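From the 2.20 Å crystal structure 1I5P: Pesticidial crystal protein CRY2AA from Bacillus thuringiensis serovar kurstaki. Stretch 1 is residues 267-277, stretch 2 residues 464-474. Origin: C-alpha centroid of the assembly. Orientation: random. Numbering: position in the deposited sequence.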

# COMPACT_ATOMS: atom_id res chain seq x y z
N LEU A 267 16.73 -5.42 1.52
CA LEU A 267 15.63 -5.71 0.61
C LEU A 267 14.79 -4.46 0.44
O LEU A 267 14.06 -4.06 1.35
N MET A 268 14.89 -3.84 -0.73
CA MET A 268 14.13 -2.64 -1.01
C MET A 268 12.71 -3.02 -1.42
O MET A 268 12.50 -3.64 -2.46
N VAL A 269 11.73 -2.68 -0.59
CA VAL A 269 10.34 -2.97 -0.90
C VAL A 269 9.95 -1.88 -1.90
O VAL A 269 9.72 -0.74 -1.50
N SER A 270 9.90 -2.24 -3.18
CA SER A 270 9.61 -1.27 -4.23
C SER A 270 8.20 -0.68 -4.23
O SER A 270 7.97 0.38 -4.82
N SER A 271 7.27 -1.36 -3.58
CA SER A 271 5.90 -0.86 -3.51
C SER A 271 5.12 -1.59 -2.43
O SER A 271 5.52 -2.66 -1.97
N GLY A 272 4.01 -0.99 -2.02
CA GLY A 272 3.18 -1.60 -1.00
C GLY A 272 1.73 -1.62 -1.43
O GLY A 272 1.43 -1.52 -2.62
N ALA A 273 0.83 -1.74 -0.47
CA ALA A 273 -0.59 -1.75 -0.77
C ALA A 273 -1.04 -0.38 -1.25
O ALA A 273 -0.42 0.63 -0.92
N ASN A 274 -2.10 -0.35 -2.05
CA ASN A 274 -2.62 0.92 -2.54
C ASN A 274 -3.44 1.59 -1.45
O ASN A 274 -3.78 0.98 -0.44
N LEU A 275 -3.74 2.86 -1.67
CA LEU A 275 -4.60 3.64 -0.78
C LEU A 275 -5.58 4.20 -1.80
O LEU A 275 -5.17 4.85 -2.75
N TYR A 276 -6.87 3.93 -1.62
CA TYR A 276 -7.88 4.42 -2.56
C TYR A 276 -8.64 5.59 -1.98
O TYR A 276 -9.02 5.59 -0.81
N ALA A 277 -8.87 6.60 -2.82
CA ALA A 277 -9.59 7.78 -2.40
C ALA A 277 -10.75 8.05 -3.35
O ALA A 277 -10.62 7.90 -4.56
N LEU A 464 -14.78 9.57 -10.01
CA LEU A 464 -13.46 8.98 -10.04
C LEU A 464 -12.83 8.63 -8.70
O LEU A 464 -13.14 9.22 -7.66
N VAL A 465 -11.93 7.65 -8.76
CA VAL A 465 -11.20 7.15 -7.61
C VAL A 465 -9.72 7.21 -7.93
O VAL A 465 -9.28 6.71 -8.98
N SER A 466 -8.93 7.84 -7.06
CA SER A 466 -7.49 7.90 -7.29
C SER A 466 -6.82 6.77 -6.50
O SER A 466 -7.18 6.50 -5.35
N VAL A 467 -5.88 6.09 -7.16
CA VAL A 467 -5.16 4.98 -6.56
C VAL A 467 -3.74 5.43 -6.25
O VAL A 467 -2.95 5.69 -7.16
N HIS A 468 -3.43 5.50 -4.96
CA HIS A 468 -2.12 5.95 -4.51
C HIS A 468 -1.21 4.80 -4.09
O HIS A 468 -1.62 3.90 -3.36
N ASN A 469 0.03 4.84 -4.57
CA ASN A 469 0.99 3.80 -4.23
C ASN A 469 2.39 4.40 -4.21
O ASN A 469 2.67 5.38 -4.91
N ARG A 470 3.27 3.80 -3.41
CA ARG A 470 4.64 4.26 -3.30
C ARG A 470 5.47 3.95 -4.55
O ARG A 470 6.48 4.62 -4.80
N LYS A 471 5.05 2.94 -5.30
CA LYS A 471 5.75 2.53 -6.51
C LYS A 471 6.38 3.71 -7.25
O LYS A 471 5.70 4.66 -7.60
N ASN A 472 7.68 3.63 -7.50
CA ASN A 472 8.37 4.71 -8.17
C ASN A 472 9.57 4.25 -9.01
O ASN A 472 9.99 4.94 -9.94
N ASN A 473 10.11 3.07 -8.69
CA ASN A 473 11.27 2.56 -9.42
C ASN A 473 10.88 1.95 -10.76
O ASN A 473 11.06 0.75 -11.00
N ILE A 474 10.36 2.80 -11.64
CA ILE A 474 9.95 2.39 -12.97
C ILE A 474 10.96 2.98 -13.95
O ILE A 474 11.06 4.20 -14.10

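The contact is a short antiparallel strand pairing that frays, at the end marked by Asn 469, into a loop-to-loop junction held by polar side chains and three waters; together the two stretches bury 697 Å². The strand axes approach to 4.9 Å with their directions 158° apart, and four backbone hydrogen bonds fix the register: Leu 275 N to His 468 O and His 468 N to Leu 275 O, both 2.9 Å, then Ala 277 N to Ser 466 O and Ser 466 N to Ala 277 O, both 3.0 Å.

This register sorts the side chains onto two faces. Leu 275 (chi1 m, chi2 t), Ala 277, Ser 466 (p) and His 468 (m) share one. There, Leu 275 CB lies 4.2 Å from His 468 CB, and Ala 277 CB sits 3.5 Å from Ser 466 OG and 4.1 Å from His 468 NE2. Ser 466 OG and His 468 NE2 are hydrogen-bonded at 2.7 Å, so the polar atoms beside the alanine methyl are paired with each other. On the other face, Tyr 276 (m, chi2 91°) meets Val 467 (t) obliquely, CE2 to CG1 3.8 Å, while its CB is 4.2 Å from Val 465 CG1. Asn 274 (m) extends the same cluster, its CG 3.5 Å from Val 467 CG1, and its ND2 makes a weak 3.3 Å hydrogen bond to Tyr 276 OH.

Asn 469 (t, chi2 -77°) is the polar link where the strand pairing gives way to the loops. Its CA-to-CB bond points sideways, yet the amide comes nearer to stretch 1, where ND2 donates to Gly 272 O and to Asn 274 OD1, each at 2.7 Å with angles of 147° and 148°. Its OD1 accepts from Lys 471 N at 2.9 Å, so both ends of the amide are used, one across the junction and one within its own stretch.

Beyond it, Ser 270 (p) points toward stretch 2, with CB 3.3 Å from Asn 473 OD1. Lys 471 (t, p, t, t) stretches its NZ to Asn 473 OD1 at 2.9 Å and, weakly, to Ser 270 OG at 3.4 Å. Asn 473 (p) also points across, its ND2 3.6 Å from CE of Met 268 (t, t, p).

Three waters bridge the two stretches. Water 1 donates to Ser 270 O and accepts from Asn 472 N, both 2.7 Å. Water 2 accepts from Lys 471 NZ at 2.8 Å and contacts Ser 271 OG at 3.0 Å. Water 3 joins Ala 273 O (2.9 Å) to Arg 470 N (3.0 Å).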

# COMPACT_ATOMS: atom_id res chain seq x y z
CB LEU A 267 14.76 -6.83 1.17
CG LEU A 267 13.55 -7.17 0.30
CD1 LEU A 267 14.03 -7.61 -1.08
CD2 LEU A 267 12.73 -8.26 0.95
CB MET A 268 14.79 -1.85 -2.15
CG MET A 268 14.03 -0.59 -2.54
SD MET A 268 14.64 0.16 -4.08
CE MET A 268 13.76 -0.81 -5.30
CB VAL A 269 9.48 -2.88 0.38
CG1 VAL A 269 8.02 -3.13 0.05
CG2 VAL A 269 9.99 -3.88 1.40
CB SER A 270 9.89 -1.89 -5.60
OG SER A 270 8.84 -2.75 -6.00
CB SER A 271 5.20 -1.05 -4.86
OG SER A 271 5.14 -2.41 -5.21
CB ALA A 273 -1.39 -2.14 0.46
CB ASN A 274 -3.57 0.71 -3.72
CG ASN A 274 -2.87 0.17 -4.95
OD1 ASN A 274 -1.79 0.60 -5.32
ND2 ASN A 274 -3.53 -0.78 -5.62
CB LEU A 275 -3.83 4.79 -0.11
CG LEU A 275 -2.75 4.43 0.92
CD1 LEU A 275 -2.19 5.70 1.52
CD2 LEU A 275 -3.34 3.54 2.01
CB TYR A 276 -8.88 3.33 -2.92
CG TYR A 276 -8.25 2.02 -3.30
CD1 TYR A 276 -8.02 1.04 -2.34
CD2 TYR A 276 -7.88 1.77 -4.62
CE1 TYR A 276 -7.43 -0.18 -2.69
CE2 TYR A 276 -7.29 0.56 -4.98
CZ TYR A 276 -7.07 -0.40 -4.02
OH TYR A 276 -6.50 -1.60 -4.40
CB ALA A 277 -8.65 8.98 -2.37
CB LEU A 464 -12.51 9.89 -10.82
CG LEU A 464 -13.07 10.33 -12.18
CD1 LEU A 464 -12.02 11.12 -12.93
CD2 LEU A 464 -13.51 9.11 -12.98
CB VAL A 465 -11.59 5.67 -7.34
CG1 VAL A 465 -10.68 5.06 -6.28
CG2 VAL A 465 -13.06 5.59 -6.91
CB SER A 466 -6.93 9.28 -6.89
OG SER A 466 -7.27 9.63 -5.56
CB VAL A 467 -5.10 3.77 -7.53
CG1 VAL A 467 -4.57 2.55 -6.80
CG2 VAL A 467 -6.49 3.50 -8.10
CB HIS A 468 -2.29 6.93 -3.34
CG HIS A 468 -3.25 8.04 -3.63
ND1 HIS A 468 -2.86 9.36 -3.71
CD2 HIS A 468 -4.58 8.03 -3.87
CE1 HIS A 468 -3.91 10.11 -3.99
NE2 HIS A 468 -4.97 9.33 -4.09
CB ASN A 469 0.89 2.67 -5.27
CG ASN A 469 1.54 1.39 -4.79
OD1 ASN A 469 2.77 1.27 -4.80
ND2 ASN A 469 0.73 0.43 -4.36
CB ARG A 470 5.32 3.62 -2.10
CG ARG A 470 4.87 4.16 -0.75
CD ARG A 470 5.78 3.65 0.35
NE ARG A 470 5.80 4.55 1.50
CZ ARG A 470 5.01 4.42 2.57
NH1 ARG A 470 4.14 3.43 2.64
NH2 ARG A 470 5.11 5.29 3.57
CB LYS A 471 4.81 1.79 -7.46
CG LYS A 471 5.50 1.22 -8.68
CD LYS A 471 6.60 0.25 -8.27
CE LYS A 471 7.19 -0.45 -9.47
NZ LYS A 471 8.14 -1.53 -9.07
CB ASN A 472 8.81 5.74 -7.12
CG ASN A 472 9.22 7.08 -7.73
OD1 ASN A 472 8.74 7.48 -8.78
ND2 ASN A 472 10.11 7.79 -7.03
CB ASN A 473 12.04 1.54 -8.57
CG ASN A 473 11.26 0.27 -8.31
OD1 ASN A 473 10.06 0.31 -8.02
ND2 ASN A 473 11.94 -0.87 -8.40
CB ILE A 474 8.56 2.94 -13.32
CG1 ILE A 474 7.53 2.51 -12.26
CG2 ILE A 474 8.14 2.45 -14.70
CD1 ILE A 474 6.21 3.25 -12.32
O HOH W 1 9.37 2.53 -5.70
O HOH W 2 6.35 -3.28 -7.79
O HOH W 3 2.27 1.67 -1.51